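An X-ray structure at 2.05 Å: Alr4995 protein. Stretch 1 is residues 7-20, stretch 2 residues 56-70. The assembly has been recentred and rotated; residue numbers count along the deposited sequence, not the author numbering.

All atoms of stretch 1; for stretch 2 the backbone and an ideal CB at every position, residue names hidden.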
# COMPACT_ATOMS: atom_id res chain seq x y z
N PHE B 7 -17.79 34.64 -47.80
CA PHE B 7 -16.91 34.41 -46.65
C PHE B 7 -15.94 35.56 -46.51
O PHE B 7 -15.48 36.11 -47.51
CB PHE B 7 -16.13 33.11 -46.78
CG PHE B 7 -16.97 31.88 -46.68
CD1 PHE B 7 -17.15 31.25 -45.45
CD2 PHE B 7 -17.59 31.36 -47.81
CE1 PHE B 7 -17.94 30.11 -45.34
CE2 PHE B 7 -18.38 30.21 -47.72
CZ PHE B 7 -18.56 29.58 -46.48
N LEU B 8 -15.62 35.91 -45.27
CA LEU B 8 -14.61 36.91 -44.99
C LEU B 8 -13.30 36.24 -44.62
O LEU B 8 -13.29 35.34 -43.78
CB LEU B 8 -15.06 37.80 -43.86
CG LEU B 8 -14.08 38.86 -43.42
CD1 LEU B 8 -13.88 39.84 -44.56
CD2 LEU B 8 -14.64 39.53 -42.20
N MSE B 9 -12.20 36.65 -45.25
CA MSE B 9 -10.87 36.15 -44.88
C MSE B 9 -9.88 37.30 -44.71
O MSE B 9 -10.23 38.46 -44.86
CB MSE B 9 -10.34 35.17 -45.93
CG MSE B 9 -11.20 33.93 -46.07
SE MSE B 9 -10.47 32.56 -47.28
CE MSE B 9 -8.82 32.09 -46.31
N CYS B 10 -8.65 36.96 -44.38
CA CYS B 10 -7.63 37.98 -44.22
C CYS B 10 -6.28 37.36 -44.52
O CYS B 10 -5.87 36.40 -43.85
CB CYS B 10 -7.67 38.59 -42.83
SG CYS B 10 -6.44 39.87 -42.54
N PRO B 11 -5.60 37.88 -45.55
CA PRO B 11 -4.32 37.34 -46.02
C PRO B 11 -3.22 37.42 -44.96
O PRO B 11 -3.22 38.33 -44.12
CB PRO B 11 -4.00 38.21 -47.24
CG PRO B 11 -4.74 39.48 -47.01
CD PRO B 11 -6.01 39.07 -46.32
N PRO B 12 -2.28 36.46 -44.99
CA PRO B 12 -1.23 36.32 -43.98
C PRO B 12 -0.05 37.27 -44.13
O PRO B 12 1.07 36.87 -43.82
CB PRO B 12 -0.75 34.87 -44.19
CG PRO B 12 -1.04 34.59 -45.61
CD PRO B 12 -2.30 35.32 -45.93
N ASP B 13 -0.29 38.51 -44.58
CA ASP B 13 0.78 39.46 -44.87
C ASP B 13 1.68 39.74 -43.65
O ASP B 13 2.88 40.00 -43.81
CB ASP B 13 0.21 40.79 -45.39
CG ASP B 13 -0.32 40.69 -46.84
OD1 ASP B 13 -0.48 39.56 -47.35
OD2 ASP B 13 -0.57 41.75 -47.45
N HIS B 14 1.11 39.68 -42.45
CA HIS B 14 1.87 39.91 -41.23
C HIS B 14 1.60 38.83 -40.18
O HIS B 14 1.57 39.09 -38.98
CB HIS B 14 1.56 41.30 -40.66
CG HIS B 14 1.66 42.39 -41.67
ND1 HIS B 14 0.62 43.26 -41.94
CD2 HIS B 14 2.67 42.75 -42.50
CE1 HIS B 14 0.99 44.11 -42.88
NE2 HIS B 14 2.23 43.82 -43.24
N TYR B 15 1.41 37.61 -40.66
CA TYR B 15 1.16 36.50 -39.76
C TYR B 15 2.48 36.02 -39.19
O TYR B 15 3.51 36.03 -39.86
CB TYR B 15 0.43 35.37 -40.49
CG TYR B 15 0.29 34.09 -39.68
CD1 TYR B 15 -0.60 34.01 -38.61
CD2 TYR B 15 1.05 32.96 -39.99
CE1 TYR B 15 -0.73 32.83 -37.88
CE2 TYR B 15 0.92 31.78 -39.27
CZ TYR B 15 0.03 31.72 -38.21
OH TYR B 15 -0.09 30.55 -37.49
N ASP B 16 2.42 35.61 -37.93
CA ASP B 16 3.57 35.16 -37.18
C ASP B 16 3.03 34.54 -35.90
O ASP B 16 1.84 34.65 -35.61
CB ASP B 16 4.51 36.34 -36.88
CG ASP B 16 5.88 35.91 -36.36
OD1 ASP B 16 6.39 34.85 -36.80
OD2 ASP B 16 6.45 36.64 -35.52
N VAL B 17 3.88 33.86 -35.14
CA VAL B 17 3.53 33.54 -33.76
C VAL B 17 4.35 34.48 -32.87
O VAL B 17 5.51 34.21 -32.56
CB VAL B 17 3.77 32.05 -33.44
CG1 VAL B 17 3.37 31.75 -32.01
CG2 VAL B 17 2.97 31.17 -34.40
N ASP B 18 3.75 35.61 -32.50
CA ASP B 18 4.40 36.65 -31.71
C ASP B 18 4.47 36.36 -30.21
O ASP B 18 5.38 36.82 -29.52
CB ASP B 18 3.67 37.99 -31.89
CG ASP B 18 3.88 38.61 -33.26
OD1 ASP B 18 4.91 38.31 -33.90
OD2 ASP B 18 3.01 39.42 -33.68
N TYR B 19 3.47 35.63 -29.73
CA TYR B 19 3.22 35.46 -28.30
C TYR B 19 2.60 34.10 -28.07
O TYR B 19 2.52 33.29 -29.00
CB TYR B 19 2.30 36.56 -27.78
CG TYR B 19 1.20 36.92 -28.77
CD1 TYR B 19 0.11 36.08 -28.97
CD2 TYR B 19 1.25 38.10 -29.50
CE1 TYR B 19 -0.89 36.40 -29.88
CE2 TYR B 19 0.26 38.43 -30.41
CZ TYR B 19 -0.80 37.58 -30.59
OH TYR B 19 -1.79 37.91 -31.49
N VAL B 20 2.14 33.85 -26.84
CA VAL B 20 1.42 32.62 -26.52
C VAL B 20 0.15 32.95 -25.71
O VAL B 20 0.23 33.56 -24.63
CB VAL B 20 2.31 31.58 -25.75
CG1 VAL B 20 1.60 30.24 -25.63
CG2 VAL B 20 3.66 31.40 -26.44
N UNK B 56 -12.13 40.28 -48.28
CA UNK B 56 -10.90 40.30 -47.51
C UNK B 56 -10.86 41.53 -46.62
O UNK B 56 -11.29 42.60 -47.03
CB UNK B 56 -9.68 40.27 -48.43
N UNK B 57 -10.36 41.35 -45.39
CA UNK B 57 -10.02 42.45 -44.48
C UNK B 57 -8.63 42.93 -44.85
O UNK B 57 -7.81 42.12 -45.27
CB UNK B 57 -10.08 42.02 -43.01
N UNK B 58 -8.34 44.21 -44.67
CA UNK B 58 -6.98 44.70 -44.89
C UNK B 58 -6.06 44.33 -43.73
O UNK B 58 -6.26 44.82 -42.61
CB UNK B 58 -6.99 46.22 -45.09
N UNK B 59 -5.06 43.48 -43.99
CA UNK B 59 -4.12 43.05 -42.94
C UNK B 59 -3.41 44.22 -42.29
O UNK B 59 -3.21 45.25 -42.92
CB UNK B 59 -3.08 42.09 -43.52
N UNK B 60 -3.05 44.07 -41.03
CA UNK B 60 -2.42 45.15 -40.28
C UNK B 60 -1.17 44.63 -39.57
O UNK B 60 -1.20 43.56 -38.95
CB UNK B 60 -3.40 45.75 -39.27
N UNK B 61 -0.07 45.37 -39.68
CA UNK B 61 1.16 45.02 -38.97
C UNK B 61 0.89 45.04 -37.47
O UNK B 61 0.27 45.98 -36.96
CB UNK B 61 2.30 45.98 -39.33
N UNK B 62 1.35 44.00 -36.78
CA UNK B 62 1.26 43.95 -35.33
C UNK B 62 0.03 43.24 -34.79
O UNK B 62 -0.16 43.15 -33.57
CB UNK B 62 1.29 45.38 -34.78
N UNK B 63 -0.81 42.76 -35.70
CA UNK B 63 -1.99 41.97 -35.33
C UNK B 63 -2.03 40.72 -36.19
O UNK B 63 -2.86 40.60 -37.09
CB UNK B 63 -3.28 42.78 -35.49
N UNK B 64 -1.12 39.79 -35.91
CA UNK B 64 -0.92 38.60 -36.75
C UNK B 64 -2.15 37.69 -36.80
O UNK B 64 -2.36 36.99 -37.78
CB UNK B 64 0.28 37.80 -36.24
N UNK B 65 -2.95 37.71 -35.74
CA UNK B 65 -4.06 36.78 -35.66
C UNK B 65 -5.31 37.35 -36.33
O UNK B 65 -6.37 36.74 -36.32
CB UNK B 65 -4.35 36.43 -34.20
N UNK B 66 -5.15 38.52 -36.95
CA UNK B 66 -6.21 39.09 -37.76
C UNK B 66 -6.62 38.12 -38.89
O UNK B 66 -7.73 38.22 -39.42
CB UNK B 66 -5.76 40.43 -38.34
N UNK B 67 -5.75 37.17 -39.22
CA UNK B 67 -6.08 36.16 -40.22
C UNK B 67 -7.21 35.24 -39.74
O UNK B 67 -7.85 34.55 -40.53
CB UNK B 67 -4.84 35.33 -40.56
N UNK B 68 -7.46 35.23 -38.43
CA UNK B 68 -8.48 34.35 -37.86
C UNK B 68 -9.81 35.09 -37.78
O UNK B 68 -10.30 35.43 -36.69
CB UNK B 68 -8.06 33.85 -36.48
N UNK B 69 -10.38 35.33 -38.95
CA UNK B 69 -11.62 36.11 -39.08
C UNK B 69 -12.82 35.43 -38.43
O UNK B 69 -13.80 36.11 -38.15
CB UNK B 69 -11.92 36.36 -40.56
N UNK B 70 -12.77 34.11 -38.21
CA UNK B 70 -13.81 33.41 -37.46
C UNK B 70 -14.12 34.16 -36.17
O UNK B 70 -15.28 34.24 -35.73
CB UNK B 70 -13.38 31.97 -37.15

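Position 56 pairs with Met9 in a parallel bridge, its CB on the same face of the sheet as the Met9 side chain and 4.4 Å from Pro11 CD. An aliphatic or other extended side chain would suit. It is Leu56, whose CD2 packs 3.9 Å from Met9 CB. At position 57 the backbone N donates to Met9 O (2.9 Å), whatever the residue, proline excepted; the CB lies sideways, near Cys10 CB and Leu8 CD1, so a compact apolar group fits. Val57 places CG2 3.6 Å from Leu8 CD1.

Position 58 points away and tolerates many residues; Thr58 occupies it. Position 59 faces stretch 1, its CB 4.0 Å from Asp13 CB and 4.1 Å from Cys10 SG. Phi of -58° admits proline; a small aliphatic would also serve. Pro59 lays its ring against another proline, CG to Pro11 CG at 3.8 Å.

Position 60 points away, leaving the choice wide; Gln60 turns back on its own stretch, NE2 donating to Thr58 O. At 61 the CB lies 4.1 Å from His14 ND1, where a long side chain with methylenes could cover the imidazole. Lys61 does so: CG sits 3.4 Å from the centroid of the His14 ring, over one face. Position 62, within the type II turn from 60 to 63, has phi/psi of 93/0°, where a CB would jam against the preceding carbonyl; Gly62 answers this.

Position 64 is tightly placed, its ideal CB 3.3 Å from His14 O and 3.5 Å from Asp16 N. A compact side chain is favoured, and phi of -63° allows proline. Pro64 CG lies 3.2 Å from Asp18 OD2, and Pro64 CA makes a CA-H...O contact with His14 O (3.4 Å).

At 65 the CB is 4.0 Å from Tyr19 OH, inviting a short acceptor such as Asp or Asn. Asp65 OD2 accepts a very short hydrogen bond from Tyr19 OH (2.5 Å), while a water links OD1 to Asp16 O. Position 66 has Cys10 SG 4.3 Å from its CB, suiting an apolar group; Leu66 CD2 reaches Cys10 SG at 3.7 Å. Position 67, beside Cys10 O and the Tyr15 ring, could take a branched aliphatic. Val67 CG1 lies 3.3 Å from Cys10 O and CG2 3.8 Å from Tyr15 CD1.

At position 69 the ideal CB lies 3.6 Å from Leu8 O, so a short donor such as Ser or Thr fits: Thr69 OG1 donates to Leu8 O (2.8 Å). Positions 63, 68 and 70 point away, and stretch 1 sets little limit there; they are Trp63, Phe68, whose CZ comes 4.5 Å from Tyr15 CE1, and Ala70.

Stretch 2 (56-70) LVTPQKGWPDLVFTA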
# COMPACT_ATOMS: atom_id res chain seq x y z
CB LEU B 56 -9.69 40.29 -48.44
CG LEU B 56 -9.56 39.12 -49.43
CD1 LEU B 56 -8.32 39.33 -50.29
CD2 LEU B 56 -9.47 37.78 -48.71
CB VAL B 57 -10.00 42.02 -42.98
CG1 VAL B 57 -9.72 43.21 -42.06
CG2 VAL B 57 -11.29 41.32 -42.58
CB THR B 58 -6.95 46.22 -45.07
OG1 THR B 58 -7.79 46.58 -46.16
CG2 THR B 58 -5.54 46.67 -45.33
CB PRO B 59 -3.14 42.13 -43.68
CG PRO B 59 -3.32 42.45 -45.14
CD PRO B 59 -4.75 42.87 -45.29
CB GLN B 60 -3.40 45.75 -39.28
CG GLN B 60 -4.72 46.22 -39.89
CD GLN B 60 -4.57 47.49 -40.71
OE1 GLN B 60 -3.76 48.36 -40.39
NE2 GLN B 60 -5.37 47.61 -41.78
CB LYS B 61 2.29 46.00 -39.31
CG LYS B 61 3.05 45.73 -40.62
CD LYS B 61 4.57 45.81 -40.38
CE LYS B 61 5.39 46.20 -41.63
NZ LYS B 61 4.80 45.79 -42.93
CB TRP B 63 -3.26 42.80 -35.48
CG TRP B 63 -3.15 44.12 -34.76
CD1 TRP B 63 -3.02 45.36 -35.32
CD2 TRP B 63 -3.13 44.32 -33.34
NE1 TRP B 63 -2.93 46.32 -34.33
CE2 TRP B 63 -2.99 45.70 -33.11
CE3 TRP B 63 -3.22 43.46 -32.23
CZ2 TRP B 63 -2.94 46.25 -31.82
CZ3 TRP B 63 -3.16 44.00 -30.96
CH2 TRP B 63 -3.02 45.38 -30.77
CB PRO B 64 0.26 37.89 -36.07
CG PRO B 64 0.18 38.32 -34.65
CD PRO B 64 -0.28 39.74 -34.70
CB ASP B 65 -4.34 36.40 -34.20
CG ASP B 65 -3.25 35.51 -33.61
OD1 ASP B 65 -2.88 34.50 -34.26
OD2 ASP B 65 -2.74 35.84 -32.52
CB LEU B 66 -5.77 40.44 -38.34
CG LEU B 66 -6.90 41.37 -38.77
CD1 LEU B 66 -7.49 42.06 -37.56
CD2 LEU B 66 -6.43 42.39 -39.80
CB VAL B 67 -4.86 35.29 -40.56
CG1 VAL B 67 -3.80 36.11 -41.28
CG2 VAL B 67 -4.28 34.66 -39.29
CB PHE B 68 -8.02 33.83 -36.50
CG PHE B 68 -6.86 32.86 -36.60
CD1 PHE B 68 -6.87 31.86 -37.57
CD2 PHE B 68 -5.77 32.95 -35.74
CE1 PHE B 68 -5.81 30.96 -37.68
CE2 PHE B 68 -4.70 32.06 -35.83
CZ PHE B 68 -4.72 31.06 -36.80
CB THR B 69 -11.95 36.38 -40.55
OG1 THR B 69 -11.97 35.14 -41.27
CG2 THR B 69 -10.92 37.33 -41.17
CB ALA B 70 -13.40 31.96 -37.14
O HOH W 1 -8.27 34.21 -43.26
O HOH W 2 -0.24 34.13 -34.00
O HOH W 3 -3.35 39.57 -33.45
O HOH W 4 -0.80 41.25 -31.40
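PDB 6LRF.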